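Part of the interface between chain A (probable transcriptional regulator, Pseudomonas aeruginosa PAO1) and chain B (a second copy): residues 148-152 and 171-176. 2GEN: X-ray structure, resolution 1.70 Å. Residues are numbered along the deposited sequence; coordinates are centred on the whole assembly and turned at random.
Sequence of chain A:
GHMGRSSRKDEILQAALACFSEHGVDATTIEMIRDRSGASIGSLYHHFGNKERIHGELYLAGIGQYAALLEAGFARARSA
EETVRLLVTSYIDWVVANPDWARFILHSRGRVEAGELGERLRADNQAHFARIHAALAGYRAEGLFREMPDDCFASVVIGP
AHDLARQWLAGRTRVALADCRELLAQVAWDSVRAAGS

Chain A 148-152: MPDDC
Chain B, residues 171-176: GRTRVA

The shortest direct hydrogen bond between the two stretches joins a helix's first turn to an irregular loop: the backbone N of Arg B174 donates to OD2 of Asp A151 at 2.5 Å, very short, with an N-H...O angle of 145°. Asp A151 (phi/psi -65/-36, chi1 m, chi2 -50°) points its CA-to-CB bond toward the loop, and its CA lies 6.2 Å from the CA of Thr B173, which sets the register; the chains run roughly opposite, placing Pro A149 by Val B175. OD1 of Asp A151 makes a long salt bridge to NE of Arg B174 (3.7 Å) and accepts from a water at 2.5 Å; that water also donates to O of Arg B172 (phi/psi -115/14; 3.2 Å) and accepts weakly from NE of Arg B174 (3.4 Å). One carboxylate thus reads both main chain and charge.

Arg B174, with chi1 to chi3 off-well at -25°, 149° and -132° and chi4 178°, has its CA-to-CB bond sideways, but its end comes nearer. Its NH1 donates to OD2 of Asp A150 (phi/psi -54/-41, chi1 m, chi2 -11°) at 3.0 Å in a salt bridge, while CB of Asp A150 covers one guanidinium face.

Outward, Pro A149, the helix N-cap residue (phi/psi -58/147), packs CB against CG1 of Val B175 at 3.6 Å. Val B175 is extended (phi/psi -136/154), chi1 -100°. Within the loop, OG1 of Thr B173 (phi/psi -115/155, chi1 p) donates to O of Val B175 at 3.0 Å, bracing the turn around Arg B174 (phi/psi -103/30).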

# COMPACT_ATOMS: atom_id res chain seq x y z
N MSE A 148 5.71 20.83 -5.26
CA MSE A 148 5.83 19.81 -4.24
C MSE A 148 7.12 19.02 -4.41
O MSE A 148 7.67 18.97 -5.54
CB MSE A 148 4.58 18.89 -4.24
CG MSE A 148 4.54 17.93 -5.33
SE MSE A 148 2.75 16.99 -5.32
CE MSE A 148 1.75 18.19 -6.26
N PRO A 149 7.61 18.39 -3.33
CA PRO A 149 8.77 17.48 -3.42
C PRO A 149 8.52 16.33 -4.38
O PRO A 149 7.39 15.86 -4.51
CB PRO A 149 8.92 16.96 -2.00
CG PRO A 149 8.21 17.96 -1.13
CD PRO A 149 7.12 18.53 -1.95
N ASP A 150 9.57 15.88 -5.05
CA ASP A 150 9.46 14.78 -6.05
C ASP A 150 8.78 13.54 -5.45
O ASP A 150 7.91 12.91 -6.12
CB ASP A 150 10.85 14.37 -6.58
CG ASP A 150 11.48 15.41 -7.50
OD1 ASP A 150 10.81 16.38 -7.93
OD2 ASP A 150 12.70 15.27 -7.80
N ASP A 151 9.12 13.19 -4.20
CA ASP A 151 8.50 12.03 -3.53
C ASP A 151 7.02 12.22 -3.28
O ASP A 151 6.25 11.23 -3.38
CB ASP A 151 9.12 11.68 -2.18
CG ASP A 151 10.57 11.28 -2.28
OD1 ASP A 151 10.95 10.42 -3.11
OD2 ASP A 151 11.34 11.82 -1.45
N CYS A 152 6.60 13.45 -2.96
CA CYS A 152 5.17 13.78 -2.80
C CYS A 152 4.43 13.63 -4.12
O CYS A 152 3.39 12.95 -4.20
CB CYS A 152 5.00 15.20 -2.34
SG CYS A 152 5.52 15.40 -0.69
N GLY B 171 12.21 3.72 4.60
CA GLY B 171 13.43 4.51 4.33
C GLY B 171 13.68 4.73 2.85
O GLY B 171 14.84 4.71 2.40
N ARG B 172 12.62 4.94 2.07
CA ARG B 172 12.78 5.08 0.61
C ARG B 172 12.42 6.45 0.05
O ARG B 172 12.27 6.59 -1.17
CB ARG B 172 11.99 4.00 -0.12
CG ARG B 172 12.34 2.59 0.28
CD ARG B 172 11.78 1.60 -0.70
NE ARG B 172 10.33 1.45 -0.63
CZ ARG B 172 9.69 0.40 -0.11
NH1 ARG B 172 10.37 -0.61 0.41
NH2 ARG B 172 8.36 0.36 -0.11
N THR B 173 12.29 7.45 0.93
CA THR B 173 11.95 8.83 0.53
C THR B 173 13.08 9.83 0.83
O THR B 173 13.89 9.62 1.72
CB THR B 173 10.67 9.37 1.26
OG1 THR B 173 10.94 9.61 2.65
CG2 THR B 173 9.50 8.43 1.13
N ARG B 174 13.10 10.94 0.08
CA ARG B 174 13.96 12.08 0.42
C ARG B 174 13.15 13.22 1.06
O ARG B 174 13.51 14.39 0.88
CB ARG B 174 14.69 12.65 -0.82
CG ARG B 174 14.94 11.75 -2.00
CD ARG B 174 14.92 12.59 -3.27
NE ARG B 174 14.08 12.01 -4.32
CZ ARG B 174 13.86 12.56 -5.52
NH1 ARG B 174 14.42 13.71 -5.88
NH2 ARG B 174 13.07 11.93 -6.38
N VAL B 175 12.06 12.90 1.78
CA VAL B 175 11.29 13.91 2.52
C VAL B 175 10.90 13.43 3.92
O VAL B 175 10.82 12.24 4.17
CB VAL B 175 9.98 14.37 1.79
CG1 VAL B 175 10.20 15.70 1.10
CG2 VAL B 175 9.45 13.33 0.86
N ALA B 176 10.69 14.37 4.85
CA ALA B 176 10.16 14.04 6.17
C ALA B 176 8.63 13.93 5.98
O ALA B 176 8.02 14.85 5.42
CB ALA B 176 10.50 15.12 7.17
O HOH W 1 13.02 9.04 -3.12